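Local coordinates for protein peptidoglycan-N-acetylglucosamine deacetylase BC_1974 (Bacillus cereus, PDB 5N1P) that removes the acetyl group from N-acetylglucosamine residues of peptidoglycan, using a bound metal ion such as zinc, at residues 120-125 and 196-201; 5-10 and 157-162; 92-97 and 190-195; 58-63 and 75-80. All coordinates share one frame; numbering follows the deposited sequence.

Contact 1 of 4, residues 120-125 and 196-201; sequences KVWDWT and FPVNFW. With 8GK (~{N}-oxidanylnaphthalene-1-carboxamide), chain E.
Trp122 and Asp123 face Val198 and Asn199 where the C-terminal tail of this CE4 (NodB homology) deacetylase domain passes the chain leaving strand 120-121, the two runs heading 77° apart. One backbone bond joins them, Asp123 N to Val198 O at 2.8 Å. Beside it a water donates to Val121 O and accepts from Val198 N and Asn199 ND2, an amide that also binds Asp203 O.

The Trp122 indole is held at rim and face. NE1 donates to Phe196 O at 2.9 Å, the oxygen lying in the ring plane, while Val198 CB sits 3.8 Å from the centroid of the five-membered ring. Indole atom CZ2 meets the Phe196 face 3.6 Å from CZ, making a T-shaped pair.

With CG anti to its carbonyl carbon (chi1 -68°), Asp123 lies flat on Phe200: CB is over the ring centre, and the carboxylate is 9° from the ring plane. Its OD2 accepts Phe200 N on the anti side at 2.8 Å and also bonds to Ser102 OG. The Phe200 edge in turn meets the Trp124 face, CZ approaching Trp124 CE2. Trp124 lines the hydroxamate inhibitor's pocket, its CH2 within 3.3 Å of naphthalene carbon C7.

Contact 2 of 4, residues 5-10 and 157-162; sequences YLTFDD and QEVILM. With ZN (zinc ion), chain F; 8GK (~{N}-oxidanylnaphthalene-1-carboxamide), chain E.
Tyr5, Leu6, Thr7 and Phe8 pair in parallel register with Val159, Ile160, Leu161 and Met162, neighbouring strands in the distorted (beta/alpha) barrel of the NodB (CE4) fold, whose short axes approach to 4.7 Å at 22°. On the face of Leu6 and Phe8, Leu6 CD2 fits the notch between Ile160 CD1 and Met162 SD. Met162 lies between Leu6 and Phe8, its SD 4.0 Å from both Leu6 CD2 and Phe8 CE1. Its CB lies 3.8 Å from Phe8 CD1, and its sulfur approaches that ring obliquely in a Met-aromatic contact. Helix 167-182 covers this face with Val173, Ile176, Leu177 and Leu180.

On the other face Val159 forks: CG1 meets Thr7 CG2 at 3.8 Å, and CG2 turns to Tyr5 CB. Thr7 OG1, placed between its backbone N and carbonyl carbon (chi1 71°), donates to Ile160 O at 2.8 Å from above the carbonyl plane. That oxygen also accepts Thr7 N, so two bonds grip it.

The strand pair leads into the active site. Leu161 CD1 abuts the carboxylate of Asp9, the probable proton acceptor, whose OD1 forms a salt bridge with Arg97. Asp9 OD2 lies 2.8 Å from inhibitor oxygen O14. Where the chain turns a corner at Asp10, OD1 binds zinc at 2.1 Å, and Asp10 OD2 accepts a hydrogen bond from the zinc-bound water at 2.5 Å.

Contact 3 of 4, residues 92-97 and 190-195; sequences SPKLTR and YHEESH
Leu95 and Tyr190 join the short strand 95-96 to the loop that follows strand 185-187 in the deacetylase domain, and a CH-pi contact carries the apolar half of the join. Leu95 CD2 stands over the centre of the Tyr190 ring, 3.4 Å from its centroid and 8° off the normal. With CG of Leu95 anti to its backbone N (chi1 -172°), chi2 (64°) sets which delta carbon meets the ring centre. The other methyl, CD1, comes nearest the ring at CZ, 4.0 Å away. The phenol end is fixed from its own loop: Tyr190 OH and His195 ND1 are hydrogen-bonded at 2.7 Å, the nitrogen lying in the plane of the tyrosine ring. A short 3-10 turn at Glu192 and Glu193 brings His195 back to that position.

The polar half is built on Glu192. Its extended side chain crosses Lys94 at about a right angle, and OE2 accepts Lys94 N at 2.8 Å from above the carboxylate plane. Tyr55 OH is a second partner of that oxygen. The other oxygen, OE1, accepts from a water that also donates to Ser92 O, each bond 2.7 Å long. Lys94 NZ stays 5.1 Å from Glu192 OE1, not in contact; the chain bends at chi2 and chi4, and NZ donates to Ser92 O at 2.9 Å instead.

Around the contact, strand 95-96 runs parallel to strand 120-121, with Leu95 also touching Lys120 and Trp122. Pro93 packs on Ile85 of helix 74-89 and on Tyr55 and Met58 of strand 55-58.

Contact 4 of 4, residues 58-63 and 75-80; sequences MHSMTH and VNEMKE. With ZN (zinc ion), chain F; 8GK (~{N}-oxidanylnaphthalene-1-carboxamide), chain E.
Glu77 grips the backbone at Met61 and Thr62, in the middle of the His-Ser-Met-Thr-His sequence that supplies two zinc ligands, an HxxxH metal motif of CE4 deacetylases. In the first shell His59 NE2 and His63 NE2 each bind zinc at 2.1 Å. Asp10, a water and the two inhibitor oxygens O12 and O14 complete the site.

The next layer shapes the loop between the histidines. Ser60 OG donates to His59 O at 2.6 Å, in the carbonyl plane on a lone pair, and accepts His63 N at 3.0 Å, an ST motif that ties the two metal ligands together. His59 is steadied separately through ND1, which bonds to Arg97 O.

Glu77 forms the layer behind. Its CG is anti to the carbonyl carbon (chi1 -72°), and the chain extends beyond it to reach the loop. OE1 accepts both Met61 N and Thr62 N, each at 2.8 Å and from the same face of the carboxylate. OE2 uses its syn lone pair for Thr62 OG1 at 2.7 Å, so three bonds fix the rotation of the carboxylate. Beside it Met78 packs against the loop, SD lying 3.6 Å from Met58 CB and CE against the His59 carbonyl carbon. At the outer rim the Met61 and Glu80 side chains cross at about a right angle, Met61 CE 3.6 Å from Glu80 OE2.

The loop leaves strand 55-58, leads to helix 65-70 and packs on helix 74-89, where Asp81 also accepts His59 N. Helix 65-70 touches it, Leu68 meeting Ser60 and Glu77, and Lys67 meeting Thr62 and Glu77.

How the contacts relate
Contact 2 is the buried core pair, two parallel strands with regular backbone bonds; the other three are partly buried and join loops to short strands or a helix. Contacts 2 and 4 share the zinc ion, its water and the inhibitor, but contact 2 brings one carboxylate to the zinc and contact 4 two imidazoles. Contact 1 reaches the same ligand through the Trp124 indole, its centre about 17 Å from that of contact 4. Contact 3 stays clear of the metal, yet Arg97, in segment 92-97 but not part of the contact with 190-195, reaches the segments of contacts 1, 2 and 4. Contacts 1 and 3 meet through the adjacent strands 120-121 and 95-96.

Contact 1 of 4, residues 120-125 and 196-201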
# COMPACT_ATOMS: atom_id res chain seq x y z
N LYS A 120 1.03 7.97 -10.71
CA LYS A 120 1.27 8.69 -9.47
C LYS A 120 2.11 7.83 -8.53
O LYS A 120 2.26 6.62 -8.74
CB LYS A 120 -0.05 9.08 -8.77
CG LYS A 120 -0.98 9.97 -9.59
CD LYS A 120 -0.40 11.36 -9.82
CE LYS A 120 -1.41 12.24 -10.56
NZ LYS A 120 -0.84 13.58 -10.88
N VAL A 121 2.67 8.46 -7.49
CA VAL A 121 3.52 7.78 -6.54
C VAL A 121 3.09 8.13 -5.12
O VAL A 121 3.03 9.31 -4.77
CB VAL A 121 5.02 8.18 -6.70
CG1 VAL A 121 5.83 7.71 -5.49
CG2 VAL A 121 5.59 7.64 -7.99
N TRP A 122 2.81 7.12 -4.31
CA TRP A 122 2.57 7.34 -2.89
C TRP A 122 3.63 6.63 -2.06
O TRP A 122 3.84 5.41 -2.22
CB TRP A 122 1.19 6.85 -2.46
CG TRP A 122 0.17 7.94 -2.31
CD1 TRP A 122 0.21 9.19 -2.88
CD2 TRP A 122 -1.02 7.90 -1.51
NE1 TRP A 122 -0.90 9.91 -2.49
CE2 TRP A 122 -1.66 9.14 -1.64
CE3 TRP A 122 -1.60 6.92 -0.69
CZ2 TRP A 122 -2.85 9.45 -0.98
CZ3 TRP A 122 -2.79 7.22 -0.04
CH2 TRP A 122 -3.39 8.48 -0.19
N ASP A 123 4.29 7.40 -1.19
CA ASP A 123 5.07 6.82 -0.12
C ASP A 123 4.12 6.69 1.08
O ASP A 123 3.00 6.22 0.92
CB ASP A 123 6.31 7.68 0.19
CG ASP A 123 7.32 7.67 -0.94
OD1 ASP A 123 7.76 6.57 -1.33
OD2 ASP A 123 7.69 8.75 -1.46
N TRP A 124 4.55 7.10 2.27
CA TRP A 124 3.69 6.94 3.44
C TRP A 124 4.03 8.00 4.47
O TRP A 124 5.04 8.67 4.32
CB TRP A 124 3.86 5.53 4.04
CG TRP A 124 5.29 5.19 4.30
CD1 TRP A 124 5.99 5.43 5.46
CD2 TRP A 124 6.21 4.58 3.39
NE1 TRP A 124 7.28 5.00 5.32
CE2 TRP A 124 7.45 4.48 4.06
CE3 TRP A 124 6.12 4.12 2.07
CZ2 TRP A 124 8.59 3.92 3.47
CZ3 TRP A 124 7.24 3.58 1.47
CH2 TRP A 124 8.46 3.48 2.18
N THR A 125 3.18 8.15 5.49
CA THR A 125 3.47 9.10 6.57
C THR A 125 3.73 8.39 7.89
O THR A 125 4.33 8.98 8.81
CB THR A 125 2.33 10.11 6.79
OG1 THR A 125 1.15 9.44 7.24
CG2 THR A 125 2.02 10.88 5.51
N PHE A 196 -4.00 13.45 -3.78
CA PHE A 196 -3.18 14.50 -3.20
C PHE A 196 -1.79 13.91 -3.01
O PHE A 196 -1.65 12.70 -2.80
CB PHE A 196 -3.77 15.02 -1.88
CG PHE A 196 -3.94 13.97 -0.82
CD1 PHE A 196 -3.00 13.82 0.19
CD2 PHE A 196 -5.05 13.14 -0.83
CE1 PHE A 196 -3.17 12.85 1.17
CE2 PHE A 196 -5.21 12.16 0.14
CZ PHE A 196 -4.27 12.02 1.14
N PRO A 197 -0.75 14.74 -3.14
CA PRO A 197 0.62 14.21 -3.09
C PRO A 197 1.02 13.74 -1.70
O PRO A 197 0.82 14.43 -0.69
CB PRO A 197 1.48 15.40 -3.52
CG PRO A 197 0.54 16.35 -4.21
CD PRO A 197 -0.78 16.16 -3.51
N VAL A 198 1.57 12.52 -1.66
CA VAL A 198 2.19 11.95 -0.48
C VAL A 198 3.46 11.25 -0.94
O VAL A 198 3.46 10.06 -1.23
CB VAL A 198 1.28 10.93 0.25
CG1 VAL A 198 1.98 10.45 1.54
CG2 VAL A 198 -0.05 11.56 0.58
N ASN A 199 4.55 12.01 -1.02
CA ASN A 199 5.81 11.38 -1.41
C ASN A 199 6.98 12.11 -0.76
O ASN A 199 6.89 13.29 -0.42
CB ASN A 199 5.96 11.31 -2.94
CG ASN A 199 6.12 12.67 -3.60
OD1 ASN A 199 7.20 13.27 -3.58
ND2 ASN A 199 5.04 13.17 -4.21
N PHE A 200 8.07 11.37 -0.59
CA PHE A 200 9.22 11.86 0.16
C PHE A 200 9.93 13.01 -0.54
O PHE A 200 10.65 13.77 0.11
CB PHE A 200 10.20 10.71 0.42
CG PHE A 200 9.67 9.65 1.34
CD1 PHE A 200 8.92 9.99 2.46
CD2 PHE A 200 9.92 8.30 1.10
CE1 PHE A 200 8.42 9.01 3.32
CE2 PHE A 200 9.44 7.32 1.95
CZ PHE A 200 8.68 7.67 3.06
N TRP A 201 9.75 13.14 -1.85
CA TRP A 201 10.36 14.25 -2.60
C TRP A 201 9.56 15.53 -2.50
O TRP A 201 10.02 16.57 -2.94
CB TRP A 201 10.53 13.88 -4.08
CG TRP A 201 11.58 12.85 -4.31
CD1 TRP A 201 11.40 11.50 -4.38
CD2 TRP A 201 12.98 13.08 -4.45
NE1 TRP A 201 12.62 10.87 -4.57
CE2 TRP A 201 13.60 11.83 -4.63
CE3 TRP A 201 13.78 14.23 -4.45
CZ2 TRP A 201 14.97 11.69 -4.81
CZ3 TRP A 201 15.14 14.09 -4.64
CH2 TRP A 201 15.73 12.83 -4.82
C1 8GK E . 8.69 -1.45 0.84
C2 8GK E . 9.79 -0.88 1.67
C3 8GK E . 10.84 -1.71 2.03
C4 8GK E . 11.90 -1.20 2.78
C5 8GK E . 11.91 0.14 3.16
C6 8GK E . 10.86 0.97 2.80
C7 8GK E . 9.80 0.46 2.05
C8 8GK E . 12.94 -2.05 3.13
C9 8GK E . 12.93 -3.39 2.75
C10 8GK E . 11.88 -3.89 2.00
C11 8GK E . 10.84 -3.05 1.64
O12 8GK E . 8.96 -1.77 -0.29
N13 8GK E . 7.46 -1.64 1.34
O14 8GK E . 6.75 -2.73 0.86
O HOH W 1 2.44 11.80 -4.31

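Contact 2 of 4, residues 5-10 and 157-162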
# COMPACT_ATOMS: atom_id res chain seq x y z
N TYR A 5 -5.41 6.29 5.77
CA TYR A 5 -5.25 5.43 4.61
C TYR A 5 -4.36 4.25 4.95
O TYR A 5 -3.13 4.37 4.95
CB TYR A 5 -4.66 6.21 3.44
CG TYR A 5 -5.53 7.34 2.95
CD1 TYR A 5 -6.41 7.15 1.89
CD2 TYR A 5 -5.47 8.60 3.54
CE1 TYR A 5 -7.22 8.18 1.44
CE2 TYR A 5 -6.27 9.64 3.10
CZ TYR A 5 -7.14 9.42 2.04
OH TYR A 5 -7.94 10.44 1.60
N LEU A 6 -4.98 3.13 5.29
CA LEU A 6 -4.22 1.91 5.51
C LEU A 6 -3.73 1.42 4.17
O LEU A 6 -4.52 1.30 3.23
CB LEU A 6 -5.07 0.83 6.16
CG LEU A 6 -5.35 0.90 7.65
CD1 LEU A 6 -6.31 -0.20 8.05
CD2 LEU A 6 -4.04 0.79 8.43
N THR A 7 -2.44 1.14 4.06
CA THR A 7 -1.90 0.61 2.80
C THR A 7 -1.12 -0.67 3.07
O THR A 7 -0.39 -0.79 4.07
CB THR A 7 -1.00 1.63 2.05
OG1 THR A 7 0.25 1.82 2.74
CG2 THR A 7 -1.71 2.97 1.87
N PHE A 8 -1.29 -1.65 2.18
CA PHE A 8 -0.70 -2.97 2.37
C PHE A 8 0.11 -3.33 1.16
O PHE A 8 -0.42 -3.43 0.06
CB PHE A 8 -1.79 -4.02 2.60
CG PHE A 8 -2.62 -3.76 3.81
CD1 PHE A 8 -2.18 -4.15 5.06
CD2 PHE A 8 -3.83 -3.08 3.71
CE1 PHE A 8 -2.94 -3.90 6.21
CE2 PHE A 8 -4.60 -2.82 4.84
CZ PHE A 8 -4.15 -3.23 6.09
N ASP A 9 1.40 -3.56 1.38
CA ASP A 9 2.37 -3.86 0.32
C ASP A 9 2.73 -5.34 0.22
O ASP A 9 2.68 -6.07 1.21
CB ASP A 9 3.69 -3.11 0.55
CG ASP A 9 3.60 -1.62 0.29
OD1 ASP A 9 2.52 -1.12 -0.05
OD2 ASP A 9 4.65 -0.94 0.44
N ASP A 10 3.13 -5.74 -0.99
CA ASP A 10 3.88 -6.97 -1.30
C ASP A 10 2.99 -8.17 -1.60
O ASP A 10 3.49 -9.25 -1.91
CB ASP A 10 4.88 -7.37 -0.20
CG ASP A 10 5.97 -6.32 0.07
OD1 ASP A 10 6.16 -5.38 -0.72
OD2 ASP A 10 6.68 -6.46 1.09
N GLN A 157 -4.58 13.82 7.63
CA GLN A 157 -4.40 12.69 6.71
C GLN A 157 -3.15 11.91 7.09
O GLN A 157 -2.07 12.48 7.23
CB GLN A 157 -4.29 13.16 5.26
CG GLN A 157 -5.50 13.88 4.74
CD GLN A 157 -5.14 15.20 4.10
OE1 GLN A 157 -4.81 16.16 4.79
NE2 GLN A 157 -5.20 15.25 2.78
N GLU A 158 -3.30 10.60 7.27
CA GLU A 158 -2.16 9.74 7.53
C GLU A 158 -2.19 8.56 6.58
O GLU A 158 -3.25 7.97 6.35
CB GLU A 158 -2.16 9.24 8.97
CG GLU A 158 -2.02 10.33 10.02
CD GLU A 158 -0.58 10.77 10.26
OE1 GLU A 158 0.32 10.37 9.50
OE2 GLU A 158 -0.34 11.54 11.22
N VAL A 159 -1.04 8.23 6.01
CA VAL A 159 -0.92 7.08 5.11
C VAL A 159 -0.03 6.06 5.79
O VAL A 159 1.13 6.33 6.08
CB VAL A 159 -0.33 7.47 3.75
CG1 VAL A 159 -0.15 6.25 2.85
CG2 VAL A 159 -1.23 8.52 3.10
N ILE A 160 -0.59 4.89 6.09
CA ILE A 160 0.07 3.93 6.96
C ILE A 160 0.65 2.75 6.18
O ILE A 160 -0.08 2.06 5.46
CB ILE A 160 -0.91 3.40 8.02
CG1 ILE A 160 -1.47 4.58 8.83
CG2 ILE A 160 -0.23 2.37 8.90
CD1 ILE A 160 -2.78 4.26 9.51
N LEU A 161 1.94 2.51 6.34
CA LEU A 161 2.64 1.42 5.66
C LEU A 161 2.58 0.12 6.46
O LEU A 161 3.11 0.04 7.57
CB LEU A 161 4.11 1.77 5.40
CG LEU A 161 4.96 0.62 4.85
CD1 LEU A 161 4.52 0.21 3.44
CD2 LEU A 161 6.45 0.98 4.87
N MET A 162 1.92 -0.88 5.86
CA MET A 162 1.90 -2.23 6.40
C MET A 162 2.10 -3.23 5.26
O MET A 162 2.14 -2.86 4.09
CB MET A 162 0.58 -2.50 7.13
CG MET A 162 0.37 -1.56 8.28
SD MET A 162 -1.13 -1.88 9.19
CE MET A 162 -0.67 -3.39 10.04
ZN ZN F . 7.66 -3.84 -0.70
C1 8GK E . 8.69 -1.45 0.84
C2 8GK E . 9.79 -0.88 1.67
C3 8GK E . 10.84 -1.71 2.03
C4 8GK E . 11.90 -1.20 2.78
C5 8GK E . 11.91 0.14 3.16
C6 8GK E . 10.86 0.97 2.80
C7 8GK E . 9.80 0.46 2.05
C8 8GK E . 12.94 -2.05 3.13
C9 8GK E . 12.93 -3.39 2.75
C10 8GK E . 11.88 -3.89 2.00
C11 8GK E . 10.84 -3.05 1.64
O12 8GK E . 8.96 -1.77 -0.29
N13 8GK E . 7.46 -1.64 1.34
O14 8GK E . 6.75 -2.73 0.86
O HOH W 2 8.56 -4.86 1.14

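Contact 3 of 4, residues 92-97 and 190-195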
# COMPACT_ATOMS: atom_id res chain seq x y z
N SER A 92 -7.13 0.01 -15.32
CA SER A 92 -5.68 0.21 -15.24
C SER A 92 -5.37 1.23 -14.15
O SER A 92 -5.59 2.43 -14.33
CB SER A 92 -5.12 0.70 -16.58
OG SER A 92 -5.30 -0.26 -17.61
N PRO A 93 -4.86 0.75 -13.00
CA PRO A 93 -4.60 1.69 -11.89
C PRO A 93 -3.49 2.66 -12.22
O PRO A 93 -2.59 2.29 -12.98
CB PRO A 93 -4.16 0.78 -10.76
CG PRO A 93 -4.69 -0.60 -11.15
CD PRO A 93 -4.57 -0.64 -12.62
N LYS A 94 -3.53 3.85 -11.63
CA LYS A 94 -2.48 4.84 -11.86
C LYS A 94 -1.50 4.97 -10.70
O LYS A 94 -0.39 5.46 -10.89
CB LYS A 94 -3.09 6.22 -12.15
CG LYS A 94 -3.94 6.27 -13.43
CD LYS A 94 -3.17 5.70 -14.62
CE LYS A 94 -3.98 5.77 -15.93
NZ LYS A 94 -5.02 4.70 -16.03
N LEU A 95 -1.89 4.55 -9.49
CA LEU A 95 -1.04 4.78 -8.32
C LEU A 95 -0.02 3.67 -8.11
O LEU A 95 -0.36 2.48 -8.11
CB LEU A 95 -1.90 4.95 -7.07
CG LEU A 95 -1.14 5.39 -5.81
CD1 LEU A 95 -0.54 6.79 -5.99
CD2 LEU A 95 -2.09 5.32 -4.62
N THR A 96 1.23 4.07 -7.92
CA THR A 96 2.31 3.16 -7.63
C THR A 96 2.88 3.46 -6.24
O THR A 96 2.81 4.59 -5.76
CB THR A 96 3.45 3.26 -8.67
OG1 THR A 96 4.15 4.52 -8.50
CG2 THR A 96 2.89 3.20 -10.07
N ARG A 97 3.41 2.43 -5.61
CA ARG A 97 4.13 2.55 -4.33
C ARG A 97 5.55 2.03 -4.59
O ARG A 97 5.73 0.87 -4.96
CB ARG A 97 3.39 1.75 -3.25
CG ARG A 97 4.19 1.23 -2.06
CD ARG A 97 4.51 2.29 -1.01
NE ARG A 97 3.43 3.13 -0.52
CZ ARG A 97 2.57 2.81 0.45
NH1 ARG A 97 2.56 1.59 0.97
NH2 ARG A 97 1.66 3.70 0.86
N TYR A 190 -7.58 4.86 -1.24
CA TYR A 190 -7.15 5.86 -2.20
C TYR A 190 -8.15 5.99 -3.31
O TYR A 190 -8.76 5.03 -3.74
CB TYR A 190 -5.78 5.50 -2.77
CG TYR A 190 -5.29 6.43 -3.86
CD1 TYR A 190 -4.61 7.61 -3.54
CD2 TYR A 190 -5.48 6.12 -5.21
CE1 TYR A 190 -4.14 8.46 -4.54
CE2 TYR A 190 -5.02 6.97 -6.21
CZ TYR A 190 -4.34 8.13 -5.86
OH TYR A 190 -3.90 8.94 -6.89
N HIS A 191 -8.25 7.22 -3.81
CA HIS A 191 -9.20 7.66 -4.83
C HIS A 191 -8.48 8.50 -5.91
O HIS A 191 -7.98 9.58 -5.61
CB HIS A 191 -10.26 8.35 -4.01
CG HIS A 191 -11.26 7.42 -3.42
ND1 HIS A 191 -11.06 6.72 -2.25
CD2 HIS A 191 -12.60 7.42 -3.62
CE1 HIS A 191 -12.20 6.12 -1.90
NE2 HIS A 191 -13.15 6.55 -2.72
N GLU A 192 -8.35 7.92 -7.11
CA GLU A 192 -7.62 8.56 -8.21
C GLU A 192 -8.15 9.96 -8.51
O GLU A 192 -7.37 10.89 -8.76
CB GLU A 192 -7.65 7.71 -9.48
CG GLU A 192 -6.64 6.58 -9.50
CD GLU A 192 -6.70 5.68 -10.73
OE1 GLU A 192 -7.39 6.02 -11.72
OE2 GLU A 192 -6.07 4.61 -10.69
N GLU A 193 -9.46 10.12 -8.48
CA GLU A 193 -10.08 11.41 -8.76
C GLU A 193 -9.86 12.42 -7.63
O GLU A 193 -10.17 13.61 -7.78
CB GLU A 193 -11.57 11.24 -9.03
CG GLU A 193 -12.37 10.67 -7.85
CD GLU A 193 -12.33 9.15 -7.75
OE1 GLU A 193 -11.35 8.52 -8.20
OE2 GLU A 193 -13.30 8.56 -7.21
N SER A 194 -9.36 11.94 -6.50
CA SER A 194 -9.13 12.78 -5.32
C SER A 194 -7.67 12.74 -4.88
O SER A 194 -7.37 12.85 -3.69
CB SER A 194 -10.01 12.34 -4.15
OG SER A 194 -11.38 12.42 -4.49
N HIS A 195 -6.77 12.56 -5.84
CA HIS A 195 -5.35 12.47 -5.54
C HIS A 195 -4.83 13.69 -4.79
O HIS A 195 -5.19 14.82 -5.11
CB HIS A 195 -4.53 12.32 -6.83
CG HIS A 195 -3.06 12.23 -6.59
ND1 HIS A 195 -2.44 11.07 -6.18
CD2 HIS A 195 -2.08 13.16 -6.69
CE1 HIS A 195 -1.15 11.29 -6.03
NE2 HIS A 195 -0.90 12.55 -6.34
O HOH W 3 -7.67 3.84 -13.23

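Contact 4 of 4, residues 58-63 and 75-80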
# COMPACT_ATOMS: atom_id res chain seq x y z
N MET A 58 0.03 -0.62 -7.85
CA MET A 58 1.20 -1.39 -8.27
C MET A 58 2.39 -1.24 -7.34
O MET A 58 2.67 -0.14 -6.86
CB MET A 58 1.64 -0.97 -9.68
CG MET A 58 0.72 -1.47 -10.80
SD MET A 58 -0.76 -0.49 -11.03
CE MET A 58 -0.02 1.11 -11.40
N HIS A 59 3.12 -2.34 -7.14
CA HIS A 59 4.33 -2.33 -6.29
C HIS A 59 5.52 -2.97 -7.01
O HIS A 59 6.47 -3.39 -6.36
CB HIS A 59 4.06 -3.06 -4.97
CG HIS A 59 5.08 -2.80 -3.89
ND1 HIS A 59 5.60 -1.55 -3.63
CD2 HIS A 59 5.62 -3.63 -2.97
CE1 HIS A 59 6.43 -1.62 -2.60
NE2 HIS A 59 6.46 -2.88 -2.18
N SER A 60 5.43 -3.03 -8.35
CA SER A 60 6.47 -3.47 -9.29
C SER A 60 6.42 -4.97 -9.57
O SER A 60 5.54 -5.69 -9.08
CB SER A 60 7.88 -3.08 -8.82
OG SER A 60 8.45 -4.05 -7.95
N MET A 61 7.35 -5.43 -10.42
CA MET A 61 7.44 -6.84 -10.81
C MET A 61 8.52 -7.57 -10.01
O MET A 61 8.31 -8.68 -9.54
CB MET A 61 7.77 -6.96 -12.30
CG MET A 61 6.71 -6.44 -13.24
SD MET A 61 5.09 -7.24 -13.12
CE MET A 61 5.48 -8.95 -13.42
N THR A 62 9.67 -6.93 -9.88
CA THR A 62 10.85 -7.58 -9.31
C THR A 62 11.13 -7.17 -7.87
O THR A 62 11.85 -7.88 -7.16
CB THR A 62 12.11 -7.28 -10.13
OG1 THR A 62 12.43 -5.88 -10.02
CG2 THR A 62 11.88 -7.63 -11.59
N HIS A 63 10.63 -6.01 -7.47
CA HIS A 63 10.95 -5.44 -6.16
C HIS A 63 12.47 -5.36 -5.97
O HIS A 63 12.99 -5.53 -4.86
CB HIS A 63 10.31 -6.27 -5.04
CG HIS A 63 10.06 -5.50 -3.77
ND1 HIS A 63 11.06 -5.15 -2.90
CD2 HIS A 63 8.90 -5.06 -3.22
CE1 HIS A 63 10.54 -4.50 -1.87
NE2 HIS A 63 9.23 -4.44 -2.03
N VAL A 75 9.38 2.63 -14.29
CA VAL A 75 8.13 2.85 -15.00
C VAL A 75 7.76 1.63 -15.85
O VAL A 75 6.59 1.24 -15.90
CB VAL A 75 8.18 4.12 -15.87
CG1 VAL A 75 6.86 4.29 -16.62
CG2 VAL A 75 8.43 5.34 -14.98
N ASN A 76 8.76 1.00 -16.48
CA ASN A 76 8.48 -0.22 -17.25
C ASN A 76 7.84 -1.30 -16.37
O ASN A 76 6.86 -1.94 -16.78
CB ASN A 76 9.76 -0.75 -17.90
CG ASN A 76 10.29 0.17 -18.98
OD1 ASN A 76 9.53 0.91 -19.59
ND2 ASN A 76 11.60 0.12 -19.22
N GLU A 77 8.38 -1.51 -15.17
CA GLU A 77 7.82 -2.53 -14.29
C GLU A 77 6.43 -2.17 -13.83
O GLU A 77 5.56 -3.04 -13.72
CB GLU A 77 8.71 -2.74 -13.06
CG GLU A 77 10.01 -3.45 -13.39
CD GLU A 77 10.60 -4.15 -12.18
OE1 GLU A 77 9.86 -4.44 -11.22
OE2 GLU A 77 11.82 -4.45 -12.20
N MET A 78 6.21 -0.90 -13.51
CA MET A 78 4.89 -0.50 -13.05
C MET A 78 3.84 -0.67 -14.16
O MET A 78 2.72 -1.07 -13.88
CB MET A 78 4.90 0.92 -12.52
CG MET A 78 5.71 1.07 -11.23
SD MET A 78 5.12 -0.03 -9.92
CE MET A 78 6.26 0.37 -8.61
N LYS A 79 4.23 -0.39 -15.40
CA LYS A 79 3.35 -0.56 -16.55
C LYS A 79 3.03 -2.04 -16.76
O LYS A 79 1.89 -2.40 -17.07
CB LYS A 79 3.97 0.04 -17.83
CG LYS A 79 2.94 0.31 -18.93
CD LYS A 79 3.54 1.07 -20.10
CE LYS A 79 2.56 1.16 -21.26
NZ LYS A 79 3.14 1.89 -22.43
N GLU A 80 4.01 -2.91 -16.57
CA GLU A 80 3.77 -4.34 -16.75
C GLU A 80 2.79 -4.85 -15.69
O GLU A 80 1.87 -5.62 -15.99
CB GLU A 80 5.08 -5.13 -16.69
CG GLU A 80 4.87 -6.62 -16.91
CD GLU A 80 6.16 -7.41 -16.92
OE1 GLU A 80 7.26 -6.81 -16.90
OE2 GLU A 80 6.08 -8.66 -16.96
ZN ZN F . 7.66 -3.84 -0.70
C1 8GK E . 8.69 -1.45 0.84
C2 8GK E . 9.79 -0.88 1.67
C3 8GK E . 10.84 -1.71 2.03
C4 8GK E . 11.90 -1.20 2.78
C5 8GK E . 11.91 0.14 3.16
C6 8GK E . 10.86 0.97 2.80
C7 8GK E . 9.80 0.46 2.05
C8 8GK E . 12.94 -2.05 3.13
C9 8GK E . 12.93 -3.39 2.75
C10 8GK E . 11.88 -3.89 2.00
C11 8GK E . 10.84 -3.05 1.64
O12 8GK E . 8.96 -1.77 -0.29
N13 8GK E . 7.46 -1.64 1.34
O14 8GK E . 6.75 -2.73 0.86
O HOH W 2 8.56 -4.86 1.14